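Local coordinates for protein HD superfamily hydrolase (Clostridium acetobutylicum ATCC 824, PDB 3CCG) that probably hydrolyses diadenosine tetraphosphate symmetrically into two ADP molecules, as an HD-domain phosphohydrolase with two bound iron ions, at residues A[153-164]-A[178-189]. Residues are numbered along the deposited sequence; the frame is centred on the assembly and turned at random.
Sequences NKALLMSFDNTI and TIEARNYLISRK
Phe160 drives its ring into the next helix as a knob, seated among Thr178, Ala181, Arg182 and Leu185. Contacts run round much of the ring: CZ lies 3.7 Å from Ala181 CB, CD2 packs on Arg182 CA, and CD1 leans on the CG2 methyl of Thr178. The same ring meets Tyr127 of helix 121-132. Leu185 answers from the other helix, its CD1 reaching both Leu156 CB and, at 3.8 Å, Phe160 CE2; it fits among Asn153, Leu156, Leu157 and Phe160. At the 164/179 end, the CD1 methyls of Ile164 and Ile179 come together at 3.7 Å, and the same Ile164 methyl also touches Arg182 CD. Nearer the chain terminus, the extended Lys189 crosses Leu157 at about a right angle, its NZ 3.5 Å from Leu157 CD2.

These contacts join helices 152-170 and 176-188, the last two helices of this all-helical HD-superfamily chain, which run roughly antiparallel at 141° with axes 9.8 Å apart. The packing lies near the di-iron centre without entering it: the Phe160 side chain is about 10 Å from that of the iron ligand His112.

The polar part is a salt bridge. Arg182 has CG anti to its own N and stays extended to NE, which carries the head past Leu157 CD1 to Asp161. There NE donates to Asp161 OD1 at 2.7 Å, with the acceptor nearly in the guanidinium plane, although the N-H...O angle is only 146° and the two group planes are 41° apart. A water closes a second link, donating to Asp161 OD2 and accepting from Arg182 NH2 (3.0 Å). Ile186 CD1 lies over one face of the guanidinium, and NH1 bonds to Gly172 O of the second subunit, whose Ile168 packs on Asp161; the pair thus lies at the subunit interface.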
loop_
_atom_site.group_PDB
_atom_site.type_symbol
_atom_site.label_atom_id
_atom_site.label_comp_id
_atom_site.label_asym_id
_atom_site.label_seq_id
_atom_site.Cartn_x
_atom_site.Cartn_y
_atom_site.Cartn_z
ATOM N N ASN A 153 3.238 4.130 19.239
ATOM C CA ASN A 153 3.370 4.396 17.808
ATOM C C ASN A 153 4.516 3.577 17.186
ATOM O O ASN A 153 4.419 3.051 16.062
ATOM C CB ASN A 153 3.533 5.905 17.535
ATOM C CG ASN A 153 2.258 6.699 17.778
ATOM O OD1 ASN A 153 1.163 6.146 17.795
ATOM N ND2 ASN A 153 2.397 8.004 17.970
ATOM N N LYS A 154 5.610 3.457 17.922
ATOM C CA LYS A 154 6.705 2.635 17.459
ATOM C C LYS A 154 6.258 1.189 17.277
ATOM O O LYS A 154 6.594 0.522 16.318
ATOM C CB LYS A 154 7.895 2.711 18.436
ATOM C CG LYS A 154 9.068 1.777 18.098
ATOM C CD LYS A 154 10.139 1.797 19.224
ATOM C CE LYS A 154 11.367 0.927 18.885
ATOM N N ALA A 155 5.509 0.680 18.262
ATOM C CA ALA A 155 5.053 -0.683 18.220
ATOM C C ALA A 155 4.159 -0.924 16.991
ATOM O O ALA A 155 4.281 -1.932 16.321
ATOM C CB ALA A 155 4.288 -1.010 19.528
ATOM N N LEU A 156 3.237 -0.007 16.738
ATOM C CA LEU A 156 2.354 -0.183 15.567
ATOM C C LEU A 156 3.188 -0.216 14.290
ATOM O O LEU A 156 3.060 -1.143 13.480
ATOM C CB LEU A 156 1.291 0.890 15.483
ATOM C CG LEU A 156 -0.044 0.551 16.139
ATOM C CD1 LEU A 156 0.060 0.460 17.639
ATOM C CD2 LEU A 156 -1.078 1.607 15.723
ATOM N N LEU A 157 4.110 0.738 14.188
ATOM C CA LEU A 157 4.955 0.811 13.002
ATOM C C LEU A 157 5.708 -0.491 12.791
ATOM O O LEU A 157 5.742 -1.027 11.683
ATOM C CB LEU A 157 5.855 2.053 13.111
ATOM C CG LEU A 157 6.704 2.453 11.903
ATOM C CD1 LEU A 157 5.874 2.491 10.630
ATOM C CD2 LEU A 157 7.381 3.824 12.171
HETATM N N MSE A 158 6.257 -1.039 13.868
HETATM C CA MSE A 158 6.953 -2.296 13.787
HETATM C C MSE A 158 6.015 -3.401 13.290
HETATM O O MSE A 158 6.387 -4.271 12.500
HETATM C CB MSE A 158 7.524 -2.643 15.165
HETATM C CG MSE A 158 8.544 -1.641 15.662
HETATM SE SE MSE A 158 8.936 -1.909 17.527
HETATM C CE MSE A 158 8.935 -3.934 17.382
ATOM N N SER A 159 4.783 -3.388 13.799
ATOM C CA SER A 159 3.787 -4.394 13.391
ATOM C C SER A 159 3.378 -4.302 11.916
ATOM O O SER A 159 3.295 -5.324 11.211
ATOM C CB SER A 159 2.543 -4.340 14.317
ATOM O OG SER A 159 1.666 -5.412 14.024
ATOM N N PHE A 160 3.151 -3.067 11.468
ATOM C CA PHE A 160 2.761 -2.795 10.077
ATOM C C PHE A 160 3.885 -3.265 9.131
ATOM O O PHE A 160 3.632 -3.931 8.107
ATOM C CB PHE A 160 2.461 -1.316 9.862
ATOM C CG PHE A 160 1.279 -0.791 10.616
ATOM C CD1 PHE A 160 0.161 -1.557 10.844
ATOM C CD2 PHE A 160 1.245 0.512 10.968
ATOM C CE1 PHE A 160 -0.940 -1.012 11.484
ATOM C CE2 PHE A 160 0.145 1.075 11.586
ATOM C CZ PHE A 160 -0.925 0.296 11.862
ATOM N N ASP A 161 5.106 -2.910 9.492
ATOM C CA ASP A 161 6.281 -3.312 8.687
ATOM C C ASP A 161 6.368 -4.815 8.578
ATOM O O ASP A 161 6.551 -5.377 7.520
ATOM C CB ASP A 161 7.577 -2.697 9.223
ATOM C CG ASP A 161 7.692 -1.206 8.967
ATOM O OD1 ASP A 161 6.858 -0.624 8.249
ATOM O OD2 ASP A 161 8.648 -0.598 9.508
ATOM N N ASN A 162 6.208 -5.483 9.720
ATOM C CA ASN A 162 6.262 -6.946 9.729
ATOM C C ASN A 162 5.171 -7.559 8.857
ATOM O O ASN A 162 5.394 -8.499 8.106
ATOM C CB ASN A 162 6.059 -7.496 11.142
ATOM C CG ASN A 162 7.128 -7.068 12.130
ATOM O OD1 ASN A 162 8.220 -6.646 11.757
ATOM N ND2 ASN A 162 6.812 -7.201 13.426
ATOM N N THR A 163 3.952 -7.044 8.999
ATOM C CA THR A 163 2.830 -7.529 8.218
ATOM C C THR A 163 3.094 -7.396 6.704
ATOM O O THR A 163 2.937 -8.337 5.942
ATOM C CB THR A 163 1.539 -6.797 8.580
ATOM O OG1 THR A 163 1.151 -7.209 9.903
ATOM C CG2 THR A 163 0.392 -7.111 7.620
ATOM N N ILE A 164 3.558 -6.225 6.300
ATOM C CA ILE A 164 3.745 -5.955 4.888
ATOM C C ILE A 164 4.823 -6.881 4.314
ATOM O O ILE A 164 4.638 -7.498 3.263
ATOM C CB ILE A 164 4.087 -4.476 4.640
ATOM C CG1 ILE A 164 2.894 -3.558 5.009
ATOM C CG2 ILE A 164 4.446 -4.268 3.134
ATOM C CD1 ILE A 164 3.308 -2.109 5.224
ATOM N N THR A 178 -3.806 -0.623 5.861
ATOM C CA THR A 178 -2.562 -0.897 6.547
ATOM C C THR A 178 -1.440 0.012 5.987
ATOM O O THR A 178 -0.636 0.620 6.728
ATOM C CB THR A 178 -2.203 -2.344 6.502
ATOM O OG1 THR A 178 -3.255 -3.073 7.157
ATOM C CG2 THR A 178 -0.898 -2.541 7.265
ATOM N N ILE A 179 -1.462 0.153 4.660
ATOM C CA ILE A 179 -0.446 0.999 4.006
ATOM C C ILE A 179 -0.638 2.465 4.457
ATOM O O ILE A 179 0.330 3.176 4.822
ATOM C CB ILE A 179 -0.521 0.871 2.461
ATOM C CG1 ILE A 179 -0.327 -0.575 1.989
ATOM C CG2 ILE A 179 0.509 1.799 1.799
ATOM C CD1 ILE A 179 0.906 -1.302 2.529
ATOM N N GLU A 180 -1.883 2.890 4.440
ATOM C CA GLU A 180 -2.247 4.282 4.797
ATOM C C GLU A 180 -2.013 4.546 6.301
ATOM O O GLU A 180 -1.507 5.596 6.692
ATOM C CB GLU A 180 -3.646 4.664 4.312
ATOM C CG GLU A 180 -3.608 4.615 2.788
ATOM C CD GLU A 180 -4.896 4.353 2.055
ATOM O OE1 GLU A 180 -5.966 4.356 2.680
ATOM O OE2 GLU A 180 -4.806 4.160 0.794
ATOM N N ALA A 181 -2.252 3.519 7.120
ATOM C CA ALA A 181 -1.985 3.624 8.531
ATOM C C ALA A 181 -0.497 3.857 8.808
ATOM O O ALA A 181 -0.110 4.677 9.657
ATOM C CB ALA A 181 -2.477 2.321 9.251
ATOM N N ARG A 182 0.333 3.088 8.139
ATOM C CA ARG A 182 1.764 3.198 8.260
ATOM C C ARG A 182 2.243 4.581 7.768
ATOM O O ARG A 182 3.017 5.247 8.458
ATOM C CB ARG A 182 2.477 2.070 7.511
ATOM C CG ARG A 182 3.966 2.159 7.499
ATOM C CD ARG A 182 4.599 1.086 6.685
ATOM N NE ARG A 182 6.040 1.343 6.607
ATOM C CZ ARG A 182 6.562 2.238 5.771
ATOM N NH1 ARG A 182 5.799 2.903 4.928
ATOM N NH2 ARG A 182 7.864 2.471 5.791
ATOM N N ASN A 183 1.775 5.010 6.595
ATOM C CA ASN A 183 2.206 6.299 6.079
ATOM C C ASN A 183 1.884 7.394 7.060
ATOM O O ASN A 183 2.674 8.312 7.263
ATOM C CB ASN A 183 1.577 6.625 4.705
ATOM C CG ASN A 183 2.187 5.847 3.559
ATOM O OD1 ASN A 183 3.324 5.431 3.617
ATOM N ND2 ASN A 183 1.404 5.662 2.515
ATOM N N TYR A 184 0.693 7.339 7.627
ATOM C CA TYR A 184 0.216 8.355 8.571
ATOM C C TYR A 184 1.158 8.432 9.786
ATOM O O TYR A 184 1.528 9.524 10.221
ATOM C CB TYR A 184 -1.231 8.061 8.986
ATOM C CG TYR A 184 -1.773 9.129 9.878
ATOM C CD1 TYR A 184 -1.528 9.098 11.227
ATOM C CD2 TYR A 184 -2.548 10.163 9.365
ATOM C CE1 TYR A 184 -2.009 10.084 12.059
ATOM C CE2 TYR A 184 -3.043 11.171 10.186
ATOM C CZ TYR A 184 -2.765 11.105 11.539
ATOM O OH TYR A 184 -3.239 12.095 12.374
ATOM N N LEU A 185 1.579 7.293 10.325
ATOM C CA LEU A 185 2.512 7.277 11.470
ATOM C C LEU A 185 3.872 7.825 11.067
ATOM O O LEU A 185 4.473 8.571 11.822
ATOM C CB LEU A 185 2.667 5.893 12.089
ATOM C CG LEU A 185 1.390 5.414 12.798
ATOM C CD1 LEU A 185 1.717 4.052 13.401
ATOM C CD2 LEU A 185 0.940 6.422 13.857
ATOM N N ILE A 186 4.331 7.497 9.867
ATOM C CA ILE A 186 5.618 8.011 9.430
ATOM C C ILE A 186 5.568 9.521 9.328
ATOM O O ILE A 186 6.512 10.190 9.738
ATOM C CB ILE A 186 6.015 7.436 8.106
ATOM C CG1 ILE A 186 6.373 5.963 8.292
ATOM C CG2 ILE A 186 7.207 8.234 7.523
ATOM C CD1 ILE A 186 6.395 5.241 7.037
ATOM N N SER A 187 4.451 10.056 8.861
ATOM C CA SER A 187 4.324 11.501 8.632
ATOM C C SER A 187 4.140 12.309 9.915
ATOM O O SER A 187 4.255 13.547 9.898
ATOM C CB SER A 187 3.148 11.823 7.705
ATOM O OG SER A 187 1.919 11.725 8.407
ATOM N N ARG A 188 3.829 11.617 11.008
ATOM C CA ARG A 188 3.595 12.275 12.304
ATOM C C ARG A 188 4.826 12.089 13.169
ATOM O O ARG A 188 4.959 12.677 14.241
ATOM C CB ARG A 188 2.393 11.663 13.039
ATOM C CG ARG A 188 1.079 11.836 12.340
ATOM C CD ARG A 188 0.748 13.291 12.183
ATOM N NE ARG A 188 -0.346 13.486 11.242
ATOM N N LYS A 189 5.721 11.259 12.666
ATOM C CA LYS A 189 6.936 10.881 13.373
ATOM C C LYS A 189 8.095 11.766 12.954
ATOM O O LYS A 189 7.888 12.908 12.530
ATOM C CB LYS A 189 7.244 9.419 13.071
ATOM C CG LYS A 189 8.522 8.851 13.641
ATOM C CD LYS A 189 8.782 7.527 12.944
ATOM C CE LYS A 189 10.120 6.923 13.303
ATOM N NZ LYS A 189 10.343 5.633 12.565
HETATM O O HOH W 1 9.498 1.529 8.063
#